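Local coordinates for protein geranyltranstransferase (Legionella pneumophila subsp. pneumophila, PDB 3LOM) that probably catalyses the magnesium-dependent, head-to-tail condensation of isoprenoid diphosphates to farnesyl diphosphate, and perhaps longer prenyl diphosphates, at residues Q143-I147 and M199-H205; A154-M160 and L187-L192. All blocks are in the same frame, centred on the assembly; numbering follows the deposited sequence.

Contact 1 (Q143-I147 and M199-H205); sequences QVVAI and MVLAAQH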
ATOM      1  N   GLN A 143     -14.780 -13.084  -4.554  1.00 59.07           N
ATOM      2  CA  GLN A 143     -14.222 -13.321  -3.226  1.00 60.95           C
ATOM      3  C   GLN A 143     -12.830 -12.709  -3.077  1.00 61.93           C
ATOM      4  O   GLN A 143     -12.515 -12.156  -2.028  1.00 64.86           O
ATOM      5  CB  GLN A 143     -14.189 -14.815  -2.905  1.00 65.17           C
ATOM      6  CG  GLN A 143     -15.569 -15.447  -2.730  1.00 81.67           C
ATOM      7  CD  GLN A 143     -15.517 -16.865  -2.174  1.00 98.82           C
ATOM      8  OE1 GLN A 143     -14.607 -17.639  -2.478  1.00 98.26           O
ATOM      9  NE2 GLN A 143     -16.507 -17.211  -1.361  1.00104.23           N
ATOM     10  N   VAL A 144     -12.022 -12.798  -4.135  1.00 55.03           N
ATOM     11  CA  VAL A 144     -10.689 -12.187  -4.184  1.00 61.32           C
ATOM     12  C   VAL A 144     -10.767 -10.679  -3.884  1.00 60.44           C
ATOM     13  O   VAL A 144     -10.019 -10.164  -3.041  1.00 50.84           O
ATOM     14  CB  VAL A 144      -9.996 -12.446  -5.557  1.00 64.95           C
ATOM     15  CG1 VAL A 144      -8.658 -11.694  -5.665  1.00 59.90           C
ATOM     16  CG2 VAL A 144      -9.794 -13.944  -5.781  1.00 52.81           C
ATOM     17  N   VAL A 145     -11.703 -10.006  -4.552  1.00 55.72           N
ATOM     18  CA  VAL A 145     -11.992  -8.591  -4.338  1.00 54.86           C
ATOM     19  C   VAL A 145     -12.408  -8.288  -2.885  1.00 59.68           C
ATOM     20  O   VAL A 145     -11.829  -7.406  -2.243  1.00 64.41           O
ATOM     21  CB  VAL A 145     -13.040  -8.093  -5.364  1.00 55.02           C
ATOM     22  CG1 VAL A 145     -13.543  -6.693  -5.029  1.00 53.27           C
ATOM     23  CG2 VAL A 145     -12.443  -8.116  -6.761  1.00 35.40           C
ATOM     24  N   ALA A 146     -13.363  -9.051  -2.360  1.00 59.44           N
ATOM     25  CA  ALA A 146     -13.862  -8.834  -0.995  1.00 63.76           C
ATOM     26  C   ALA A 146     -12.826  -9.121   0.089  1.00 59.61           C
ATOM     27  O   ALA A 146     -12.817  -8.444   1.116  1.00 60.97           O
ATOM     28  CB  ALA A 146     -15.150  -9.632  -0.741  1.00 52.49           C
ATOM     29  N   ILE A 147     -11.967 -10.117  -0.147  1.00 59.22           N
ATOM     30  CA  ILE A 147     -10.852 -10.456   0.753  1.00 50.97           C
ATOM     31  C   ILE A 147      -9.844  -9.300   0.832  1.00 49.14           C
ATOM     32  O   ILE A 147      -9.380  -8.930   1.919  1.00 43.86           O
ATOM     33  CB  ILE A 147     -10.150 -11.782   0.316  1.00 57.35           C
ATOM     34  CG1 ILE A 147     -10.991 -12.992   0.734  1.00 62.20           C
ATOM     35  CG2 ILE A 147      -8.727 -11.909   0.902  1.00 43.24           C
ATOM     36  CD1 ILE A 147     -10.709 -14.243  -0.060  1.00 67.06           C
ATOM     37  N   MET A 199     -11.086 -11.914   6.685  1.00 56.39           N
ATOM     38  CA  MET A 199     -10.568 -12.392   5.390  1.00 52.59           C
ATOM     39  C   MET A 199     -10.818 -13.898   5.218  1.00 47.16           C
ATOM     40  O   MET A 199     -11.119 -14.357   4.116  1.00 43.02           O
ATOM     41  CB  MET A 199      -9.082 -12.052   5.207  1.00 50.88           C
ATOM     42  CG  MET A 199      -8.811 -10.620   4.738  1.00 55.37           C
ATOM     43  SD  MET A 199      -7.063 -10.167   4.560  1.00 43.19           S
ATOM     44  CE  MET A 199      -6.603 -10.348   6.206  1.00 16.75           C
ATOM     45  N   VAL A 200     -10.707 -14.642   6.322  1.00 44.62           N
ATOM     46  CA  VAL A 200     -11.024 -16.069   6.371  1.00 52.22           C
ATOM     47  C   VAL A 200     -12.515 -16.313   6.072  1.00 58.42           C
ATOM     48  O   VAL A 200     -12.859 -17.230   5.319  1.00 65.65           O
ATOM     49  CB  VAL A 200     -10.552 -16.697   7.733  1.00 57.53           C
ATOM     50  CG1 VAL A 200     -11.378 -17.911   8.136  1.00 64.36           C
ATOM     51  CG2 VAL A 200      -9.074 -17.073   7.666  1.00 47.40           C
ATOM     52  N   LEU A 201     -13.381 -15.461   6.626  1.00 61.12           N
ATOM     53  CA  LEU A 201     -14.833 -15.541   6.407  1.00 61.37           C
ATOM     54  C   LEU A 201     -15.256 -15.228   4.973  1.00 63.45           C
ATOM     55  O   LEU A 201     -16.224 -15.800   4.473  1.00 66.20           O
ATOM     56  CB  LEU A 201     -15.584 -14.630   7.380  1.00 57.87           C
ATOM     57  CG  LEU A 201     -15.730 -15.158   8.810  1.00 59.91           C
ATOM     58  CD1 LEU A 201     -16.103 -14.029   9.755  1.00 71.09           C
ATOM     59  CD2 LEU A 201     -16.742 -16.310   8.896  1.00 59.72           C
ATOM     60  N   ALA A 202     -14.519 -14.340   4.311  1.00 59.77           N
ATOM     61  CA  ALA A 202     -14.832 -13.958   2.936  1.00 61.63           C
ATOM     62  C   ALA A 202     -14.422 -15.020   1.903  1.00 65.19           C
ATOM     63  O   ALA A 202     -14.659 -14.849   0.705  1.00 67.43           O
ATOM     64  CB  ALA A 202     -14.218 -12.599   2.606  1.00 58.88           C
ATOM     65  N   ALA A 203     -13.820 -16.113   2.375  1.00 69.09           N
ATOM     66  CA  ALA A 203     -13.487 -17.259   1.524  1.00 72.12           C
ATOM     67  C   ALA A 203     -14.691 -18.163   1.231  1.00 79.77           C
ATOM     68  O   ALA A 203     -14.667 -18.933   0.267  1.00 83.20           O
ATOM     69  CB  ALA A 203     -12.366 -18.067   2.137  1.00 60.06           C
ATOM     70  N   GLN A 204     -15.736 -18.069   2.055  1.00 83.48           N
ATOM     71  CA  GLN A 204     -16.933 -18.906   1.888  1.00 87.56           C
ATOM     72  C   GLN A 204     -18.144 -18.104   1.410  1.00 92.86           C
ATOM     73  O   GLN A 204     -18.272 -16.912   1.703  1.00 91.85           O
ATOM     74  CB  GLN A 204     -17.285 -19.655   3.179  1.00 85.75           C
ATOM     75  CG  GLN A 204     -16.104 -20.073   4.048  1.00 93.51           C
ATOM     76  CD  GLN A 204     -15.389 -21.319   3.554  1.00 96.72           C
ATOM     77  OE1 GLN A 204     -14.638 -21.279   2.576  1.00 89.67           O
ATOM     78  NE2 GLN A 204     -15.599 -22.431   4.248  1.00 95.76           N
ATOM     79  N   HIS A 205     -19.034 -18.780   0.685  1.00 98.57           N
ATOM     80  CA  HIS A 205     -20.205 -18.151   0.082  1.00102.07           C
ATOM     81  C   HIS A 205     -21.355 -17.995   1.076  1.00102.77           C
ATOM     82  O   HIS A 205     -21.936 -16.913   1.197  1.00 99.78           O
ATOM     83  CB  HIS A 205     -20.648 -18.950  -1.152  1.00104.88           C
ATOM     84  CG  HIS A 205     -21.711 -18.278  -1.967  1.00107.96           C
ATOM     85  ND1 HIS A 205     -21.570 -17.003  -2.471  1.00106.49           N
ATOM     86  CD2 HIS A 205     -22.922 -18.716  -2.385  1.00111.26           C
ATOM     87  CE1 HIS A 205     -22.655 -16.678  -3.152  1.00113.20           C
ATOM     88  NE2 HIS A 205     -23.491 -17.701  -3.115  1.00117.11           N
TER
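I147 faces M199 and Q143 faces A203, with CA–CA distances of 5.0 and 6.2 Å, so the backbones run in opposite senses. One segment is a turn of helix 141-155; the other carries the last turn of helix 178-201 into a type I turn from L201 to Q204. Near M199 the approach is close enough for backbone to meet side chain, CG of M199 lying 3.3 Å from O of I147. The two side chains cross at about a right angle, CG2 of I147 at 4.0 Å from CG of M199. CG1 of I147, beside the backbone N (chi1 -77°), sits 3.6 Å from O of M199 and makes an apolar contact with CB of A202 at 3.8 Å. At the outer end Q143 reaches extended across the turn, its CG 3.6 Å from O of A202 and its NE2 3.0 Å from O of A203. L131 and L135 of helix 113-135 back I147, while I75 and L79 of helix 69-91 take the side chain of M199. The end of helix 178-201 and the turn after it thus run antiparallel to the start of helix 141-155, spatial neighbours in the all-helical isoprenoid synthase fold.

Contact 2 (A154-M160 and L187-L192); sequences ASGISGM and LKTGKL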
ATOM      1  N   ALA A 154      -8.955  -2.088   6.658  1.00 38.53           N
ATOM      2  CA  ALA A 154      -8.431  -2.148   8.023  1.00 40.79           C
ATOM      3  C   ALA A 154      -7.079  -1.448   8.143  1.00 42.68           C
ATOM      4  O   ALA A 154      -6.731  -0.939   9.212  1.00 44.53           O
ATOM      5  CB  ALA A 154      -8.329  -3.594   8.505  1.00 35.23           C
ATOM      6  N   SER A 155      -6.331  -1.415   7.040  1.00 41.59           N
ATOM      7  CA  SER A 155      -4.949  -0.926   7.047  1.00 46.17           C
ATOM      8  C   SER A 155      -4.853   0.553   6.694  1.00 43.69           C
ATOM      9  O   SER A 155      -3.855   1.214   6.998  1.00 48.61           O
ATOM     10  CB  SER A 155      -4.090  -1.727   6.064  1.00 32.43           C
ATOM     11  OG  SER A 155      -4.442  -1.393   4.734  1.00 41.28           O
ATOM     12  N   GLY A 156      -5.890   1.066   6.046  1.00 47.07           N
ATOM     13  CA  GLY A 156      -5.852   2.415   5.513  1.00 48.48           C
ATOM     14  C   GLY A 156      -6.223   3.515   6.487  1.00 43.28           C
ATOM     15  O   GLY A 156      -6.094   3.361   7.709  1.00 41.00           O
ATOM     16  N   ILE A 157      -6.690   4.626   5.927  1.00 43.48           N
ATOM     17  CA  ILE A 157      -6.966   5.846   6.692  1.00 46.74           C
ATOM     18  C   ILE A 157      -8.211   5.773   7.579  1.00 45.33           C
ATOM     19  O   ILE A 157      -8.336   6.538   8.535  1.00 42.23           O
ATOM     20  CB  ILE A 157      -7.026   7.102   5.784  1.00 44.63           C
ATOM     21  CG1 ILE A 157      -8.156   6.998   4.752  1.00 40.59           C
ATOM     22  CG2 ILE A 157      -5.686   7.316   5.104  1.00 53.67           C
ATOM     23  CD1 ILE A 157      -8.151   8.136   3.700  1.00 33.97           C
ATOM     24  N   SER A 158      -9.115   4.841   7.267  1.00 34.95           N
ATOM     25  CA  SER A 158     -10.288   4.592   8.099  1.00 34.52           C
ATOM     26  C   SER A 158      -9.952   3.668   9.260  1.00 38.53           C
ATOM     27  O   SER A 158     -10.793   3.419  10.121  1.00 47.31           O
ATOM     28  CB  SER A 158     -11.434   3.998   7.269  1.00 35.68           C
ATOM     29  OG  SER A 158     -11.721   4.799   6.128  1.00 43.56           O
ATOM     30  N   GLY A 159      -8.718   3.163   9.281  1.00 43.34           N
ATOM     31  CA  GLY A 159      -8.296   2.188  10.288  1.00 40.10           C
ATOM     32  C   GLY A 159      -6.909   2.448  10.847  1.00 48.12           C
ATOM     33  O   GLY A 159      -6.721   3.395  11.627  1.00 43.47           O
ATOM     34  N   MET A 160      -5.953   1.601  10.442  1.00 34.40           N
ATOM     35  CA  MET A 160      -4.582   1.566  10.989  1.00 33.17           C
ATOM     36  C   MET A 160      -3.851   2.910  10.944  1.00 36.66           C
ATOM     37  O   MET A 160      -3.266   3.332  11.946  1.00 38.91           O
ATOM     38  CB  MET A 160      -3.772   0.428  10.310  1.00 42.19           C
ATOM     39  CG  MET A 160      -2.228   0.493  10.364  1.00 56.85           C
ATOM     40  SD  MET A 160      -1.403  -1.031   9.774  1.00 32.43           S
ATOM     41  CE  MET A 160      -1.224  -1.828  11.306  1.00 25.64           C
ATOM     42  N   LEU A 187      -8.499   1.162  16.118  1.00 46.33           N
ATOM     43  CA  LEU A 187      -8.121   1.614  14.785  1.00 50.55           C
ATOM     44  C   LEU A 187      -6.710   1.149  14.419  1.00 48.35           C
ATOM     45  O   LEU A 187      -6.488   0.703  13.300  1.00 43.29           O
ATOM     46  CB  LEU A 187      -8.250   3.133  14.656  1.00 47.56           C
ATOM     47  CG  LEU A 187      -9.632   3.765  14.816  1.00 48.66           C
ATOM     48  CD1 LEU A 187      -9.475   5.242  15.137  1.00 43.10           C
ATOM     49  CD2 LEU A 187     -10.508   3.545  13.590  1.00 34.93           C
ATOM     50  N   LYS A 188      -5.786   1.222  15.378  1.00 48.58           N
ATOM     51  CA  LYS A 188      -4.378   0.886  15.144  1.00 51.36           C
ATOM     52  C   LYS A 188      -4.126  -0.617  14.967  1.00 52.14           C
ATOM     53  O   LYS A 188      -3.529  -1.032  13.970  1.00 51.43           O
ATOM     54  CB  LYS A 188      -3.480   1.451  16.252  1.00 47.77           C
ATOM     55  CG  LYS A 188      -2.010   1.092  16.067  1.00 43.07           C
ATOM     56  CD  LYS A 188      -1.108   1.764  17.072  1.00 41.36           C
ATOM     57  CE  LYS A 188       0.273   1.129  17.020  1.00 49.55           C
ATOM     58  NZ  LYS A 188       1.298   1.944  17.716  1.00 39.70           N
ATOM     59  N   THR A 189      -4.584  -1.422  15.922  1.00 49.16           N
ATOM     60  CA  THR A 189      -4.356  -2.864  15.872  1.00 41.81           C
ATOM     61  C   THR A 189      -5.617  -3.720  15.806  1.00 48.25           C
ATOM     62  O   THR A 189      -5.594  -4.814  15.224  1.00 50.88           O
ATOM     63  CB  THR A 189      -3.491  -3.340  17.046  1.00 45.66           C
ATOM     64  OG1 THR A 189      -3.923  -2.691  18.239  1.00 41.52           O
ATOM     65  CG2 THR A 189      -2.023  -3.011  16.800  1.00 40.36           C
ATOM     66  N   GLY A 190      -6.707  -3.227  16.392  1.00 42.10           N
ATOM     67  CA  GLY A 190      -7.945  -3.992  16.506  1.00 36.24           C
ATOM     68  C   GLY A 190      -8.498  -4.482  15.184  1.00 43.28           C
ATOM     69  O   GLY A 190      -8.841  -5.666  15.041  1.00 41.48           O
ATOM     70  N   LYS A 191      -8.561  -3.568  14.220  1.00 37.63           N
ATOM     71  CA  LYS A 191      -9.088  -3.843  12.876  1.00 49.17           C
ATOM     72  C   LYS A 191      -8.245  -4.834  12.070  1.00 55.99           C
ATOM     73  O   LYS A 191      -8.798  -5.615  11.284  1.00 60.74           O
ATOM     74  CB  LYS A 191      -9.223  -2.542  12.080  1.00 42.29           C
ATOM     75  CG  LYS A 191     -10.192  -1.537  12.681  1.00 50.60           C
ATOM     76  CD  LYS A 191     -11.395  -1.306  11.804  1.00 67.53           C
ATOM     77  CE  LYS A 191     -12.077  -0.010  12.196  1.00 58.68           C
ATOM     78  NZ  LYS A 191     -12.700   0.642  11.015  1.00 75.36           N
ATOM     79  N   LEU A 192      -6.922  -4.791  12.250  1.00 49.43           N
ATOM     80  CA  LEU A 192      -6.033  -5.705  11.528  1.00 49.90           C
ATOM     81  C   LEU A 192      -6.129  -7.124  12.088  1.00 42.87           C
ATOM     82  O   LEU A 192      -6.204  -8.077  11.324  1.00 45.49           O
ATOM     83  CB  LEU A 192      -4.579  -5.213  11.516  1.00 51.76           C
ATOM     84  CG  LEU A 192      -3.689  -5.824  10.425  1.00 60.64           C
ATOM     85  CD1 LEU A 192      -4.131  -5.356   9.035  1.00 50.54           C
ATOM     86  CD2 LEU A 192      -2.207  -5.521  10.662  1.00 52.30           C
TER
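A154 meets K191 where helix 141-155 ends, at the start of the tight connection to helix 160-169 in the all-helical isoprenoid synthase fold, which lies against helix 178-201. CB of A154 points at that helix and rests 3.5 Å from O of K191, a close fit of a small side chain on backbone. S155 turns instead to T82 of helix 69-91, and at G156 the helical backbone is left. A type I turn then runs from G156 to G159, closed by the bond from G159 N to G156 O (3.1 Å). S158 presents its carbonyl to helix 178-201: NZ of K191 reaches S158 O over 3.5 Å in a weak hydrogen bond, and CD2 of L187 leans on the same oxygen. Its hydroxyl OG bonds to O of I32 of the second subunit, so the connection also belongs to the dimer interface. G159, at the N-cap of helix 160-169, lies beside O of L187. M160 N is committed to A154 O at 2.9 Å, which ties the two ends of the connection together. The carbonyl of L187 receives M160 CA in a C-H···O contact (3.1 Å, 132° at the hydrogen). That carbonyl sits in a wider pi-type turn at 187-190, and its O is 4.8 Å from K191 N, too far for the usual helical bond. K188 sends its amine elsewhere, to OE1 of Q164. With CG anti to the backbone N (chi1 160°) and a bend at chi3 (-94°), the side chain of M160 brings its methyl to 3.6 Å from O of K188, and the same CE lies 3.9 Å from CD2 of L192.

How the contacts relate
Contacts 1 and 2 join the same two helices, 141-155 and 178-201, at opposite ends of the former: contact 1 pairs its first turns with the C-terminal end of 178-201, contact 2 its last residues and the following turn with the middle of 178-201. Their centres are 18 Å apart and their nearest atoms about 6 Å, without touching; contact 2 is nested in the loop that contact 1 closes. Helix 69-91 spans both, since L79 touches M199 of contact 1 and L192 of contact 2. Its C-terminal end starts the first aspartate-rich motif, which binds magnesium in this family; contact 2, reaching S86, lies nearer that motif than contact 1, which touches I75 and L79. Both contacts meet the second subunit.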